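Local coordinates for ancillary protein 2 (Streptococcus pyogenes, PDB 4C0Z) that forms the tip of the streptococcal pilus and attaches covalently to host-cell surface targets through reactive thioester bonds, one of them in this N-terminal domain, at the interface of chains A and B. Coordinates in Å, arbitrary orientation; residue numbers count along the deposited sequence, not the author numbering. Chains: chain A/B, Ancillary protein 2.

Contact 1 and contact 2 lie side by side on one two-fold symmetric interface, the centres of their C-alpha atoms about 15 Å apart. The loop after strand 54-56 joins them: it gives A:Leu58 and A:Phe62 to contact 1, A:Lys60 to contact 2, and, from the other chain, B:Thr59 to contact 1. Contact 1 is mainly apolar packing, whereas contact 2 centres on a salt bridge. Both use residues of the spermidine pocket beside the Cys-Gln thioester, so this pairing probably covers part of the reactive region. The protein is a monomer, and the dimer may therefore reflect crystal packing.

Contact 1: the interface of chains A and B. Residues chain A 58, 62, 132, 135, 141; chain B 59, 90.
B:Thr59 presses its side-chain methyl onto the indole of A:Trp135 at the edge of the spermidine pocket of this thioester domain, whose reactive bond links A:Cys55 to A:Gln204. The packing is apolar. CG2 of B:Thr59 stands above the rim of the indole at CZ3 of A:Trp135, 3.3 Å from that atom, and the two side chains cross obliquely. The threonine torsion explains this: with OG1 lodged between the backbone N and the carbonyl carbon (chi1 72°), CG2 stands anti to the carbonyl carbon and is the branch that meets the indole. A:Leu58 shares the same ring face, its CD2 3.4 Å above the indole plane and offset toward the rim. That branch also runs alongside the threonine, with A:Leu58 CD2 4.1 Å from B:Thr59 CG2. A small branched residue suits this place, since one methyl can settle on the broad indole beside the leucine.

A second kind of approach joins ring edge to backbone. The carbonyl O of B:Thr59 lies in the plane of the A:Phe62 ring and faces its CE2-CZ edge, where the slightly positive C-H groups would suit an oxygen better than the electron-rich face.

Polar side chains come near each other at the border without bonding. The extended B:Lys90 is modelled with its ammonium NZ 3.6 Å from the hydroxyl OG of A:Ser141, but it is poorly ordered and its position is too uncertain to assign an interaction.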
# COMPACT_ATOMS: atom_id res chain seq x y z
N LEU A 58 -2.37 -1.65 -3.69
CA LEU A 58 -1.67 -1.20 -2.49
C LEU A 58 -0.58 -0.17 -2.72
O LEU A 58 -0.24 0.56 -1.80
CB LEU A 58 -1.08 -2.40 -1.72
CG LEU A 58 -2.06 -3.32 -1.02
CD1 LEU A 58 -1.32 -4.50 -0.40
CD2 LEU A 58 -2.82 -2.56 0.05
N PHE A 62 -4.49 6.24 -1.36
CA PHE A 62 -5.82 6.07 -0.79
C PHE A 62 -6.72 7.18 -1.35
O PHE A 62 -6.22 8.29 -1.54
CB PHE A 62 -5.78 6.28 0.75
CG PHE A 62 -5.49 5.06 1.59
CD1 PHE A 62 -6.42 4.03 1.70
CD2 PHE A 62 -4.31 4.96 2.33
CE1 PHE A 62 -6.16 2.90 2.47
CE2 PHE A 62 -4.06 3.85 3.13
CZ PHE A 62 -5.00 2.82 3.19
N ASN A 132 -8.77 -6.07 4.77
CA ASN A 132 -7.62 -6.97 4.81
C ASN A 132 -7.90 -8.28 4.08
O ASN A 132 -7.02 -8.76 3.38
CB ASN A 132 -7.14 -7.19 6.23
CG ASN A 132 -6.12 -6.14 6.60
OD1 ASN A 132 -4.93 -6.37 6.48
ND2 ASN A 132 -6.54 -4.92 6.93
N TRP A 135 -7.80 -7.27 0.27
CA TRP A 135 -6.40 -7.11 -0.15
C TRP A 135 -5.69 -8.44 -0.36
O TRP A 135 -4.84 -8.52 -1.24
CB TRP A 135 -5.59 -6.26 0.84
CG TRP A 135 -5.89 -4.80 0.79
CD1 TRP A 135 -6.23 -4.07 -0.31
CD2 TRP A 135 -5.72 -3.86 1.86
NE1 TRP A 135 -6.35 -2.75 0.02
CE2 TRP A 135 -6.04 -2.59 1.35
CE3 TRP A 135 -5.35 -3.98 3.20
CZ2 TRP A 135 -6.01 -1.45 2.13
CZ3 TRP A 135 -5.33 -2.85 3.98
CH2 TRP A 135 -5.64 -1.60 3.45
N SER A 141 -1.87 -9.89 -0.78
CA SER A 141 -1.20 -9.50 0.46
C SER A 141 -0.95 -10.72 1.33
O SER A 141 -1.80 -11.62 1.41
CB SER A 141 -1.95 -8.39 1.19
OG SER A 141 -3.10 -8.90 1.84
N THR B 59 -0.03 -0.36 3.49
CA THR B 59 -1.39 0.07 3.85
C THR B 59 -1.42 1.46 4.49
O THR B 59 -2.50 1.91 4.89
CB THR B 59 -2.10 -0.98 4.72
OG1 THR B 59 -1.49 -0.97 6.01
CG2 THR B 59 -2.02 -2.40 4.12
N LYS B 90 4.04 -6.66 7.70
CA LYS B 90 4.28 -8.05 7.29
C LYS B 90 5.73 -8.24 6.80
O LYS B 90 5.92 -8.51 5.61
CB LYS B 90 3.30 -8.44 6.16
CG LYS B 90 1.82 -8.35 6.48
CD LYS B 90 0.98 -8.18 5.23
CE LYS B 90 -0.48 -8.01 5.57
NZ LYS B 90 -1.24 -7.36 4.46

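Contact 2: the interface of chains A and B. Residues chain A 60, 87, 89, 201-202; chain B 37, 152, 156.
The ammonium NZ of A:Lys60 is gripped from both chains. Within its own chain it donates to the backbone O of A:Lys201 at 2.9 Å, arriving in the carbonyl plane on a lone pair at a C=O...N angle of 140°. Across the interface it makes a salt bridge and hydrogen bond to the carboxylate of B:Asp156, with NZ 3.2 Å from OD2. The two side chains meet tip to tip, and NZ comes to the syn side of OD2 but 25° out of the carboxylate plane. A long lysine suits this place: its chain is extended beyond CG, which carries the charge out to the partner while the hydrogen bond to the A:Lys201 carbonyl steadies its tip. The short acid of B:Asp156 probably suits its helix, presenting a carboxylate to the lysine.

A:Lys201 crosses B:Asp156 at about a right angle, laying its CD methylene 3.8 Å from OD1. Its own ammonium NZ is 5.1 Å from B:Asp156 OD1, too far for a salt bridge but near enough perhaps to stabilise the carboxylate.

Methylene and methyl contacts flank the charged pair. B:Gln152 bends at chi2 and sets its CG 3.6 Å from OD1 of A:Asp89, the amide and carboxylate planes turned 30° apart; glutamine may suit this spot because its methylenes can pack while its end stays polar. On the other flank, CG2 of B:Thr37 lies 3.6 Å from the O of A:Lys201.

B:Gln152 and B:Asp156 are one turn apart on helix 151-157, which meets chain A loops after strand 54-56, after helix 81-87 and between strands 191-198 and 205-211.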
# COMPACT_ATOMS: atom_id res chain seq x y z
N LYS A 60 -0.74 2.37 -4.79
CA LYS A 60 -1.37 3.63 -5.21
C LYS A 60 -1.91 4.40 -4.02
O LYS A 60 -1.83 3.90 -2.91
CB LYS A 60 -2.42 3.40 -6.32
CG LYS A 60 -1.75 2.88 -7.59
CD LYS A 60 -2.74 2.58 -8.66
CE LYS A 60 -2.00 2.20 -9.92
NZ LYS A 60 -2.86 2.38 -11.12
N LEU A 87 -7.25 -4.10 -14.11
CA LEU A 87 -6.99 -3.02 -13.15
C LEU A 87 -6.13 -3.37 -11.93
O LEU A 87 -5.56 -2.46 -11.33
CB LEU A 87 -8.32 -2.41 -12.70
CG LEU A 87 -9.14 -1.74 -13.80
CD1 LEU A 87 -10.52 -1.40 -13.31
CD2 LEU A 87 -8.42 -0.50 -14.35
N ASP A 89 -2.93 -4.92 -9.83
CA ASP A 89 -1.49 -5.11 -10.00
C ASP A 89 -1.12 -6.59 -9.82
O ASP A 89 -0.52 -7.18 -10.74
CB ASP A 89 -0.72 -4.22 -8.99
CG ASP A 89 -0.69 -2.72 -9.27
OD1 ASP A 89 -1.73 -2.16 -9.66
OD2 ASP A 89 0.36 -2.08 -8.99
N LYS A 201 -4.80 7.64 -12.43
CA LYS A 201 -4.07 6.36 -12.29
C LYS A 201 -3.12 6.32 -11.06
O LYS A 201 -2.58 5.29 -10.73
CB LYS A 201 -3.33 6.00 -13.59
CG LYS A 201 -4.25 5.65 -14.75
CD LYS A 201 -4.86 4.26 -14.59
CE LYS A 201 -5.76 3.85 -15.73
NZ LYS A 201 -6.55 2.63 -15.39
N THR A 202 -2.99 7.42 -10.36
CA THR A 202 -2.17 7.56 -9.14
C THR A 202 -2.98 7.10 -7.89
O THR A 202 -2.41 6.84 -6.82
CB THR A 202 -1.72 9.04 -9.18
OG1 THR A 202 -0.33 9.12 -9.50
CG2 THR A 202 -2.09 9.82 -8.01
N THR B 37 3.08 7.30 -11.81
CA THR B 37 3.22 6.63 -10.52
C THR B 37 4.66 6.56 -9.99
O THR B 37 4.99 5.65 -9.23
CB THR B 37 2.57 5.22 -10.57
OG1 THR B 37 3.11 4.48 -11.67
CG2 THR B 37 1.03 5.29 -10.60
N GLN B 152 1.46 -3.11 -14.98
CA GLN B 152 0.66 -1.90 -14.77
C GLN B 152 1.52 -0.65 -15.01
O GLN B 152 1.06 0.29 -15.67
CB GLN B 152 0.02 -1.86 -13.37
CG GLN B 152 -1.12 -2.86 -13.15
CD GLN B 152 -2.34 -2.67 -14.03
OE1 GLN B 152 -2.94 -1.59 -14.10
NE2 GLN B 152 -2.76 -3.75 -14.68
N ASP B 156 0.98 2.55 -17.41
CA ASP B 156 0.88 3.82 -16.67
C ASP B 156 2.04 4.79 -16.94
O ASP B 156 1.80 5.99 -17.07
CB ASP B 156 0.70 3.59 -15.15
CG ASP B 156 -0.57 2.87 -14.69
OD1 ASP B 156 -1.49 2.67 -15.53
OD2 ASP B 156 -0.65 2.51 -13.49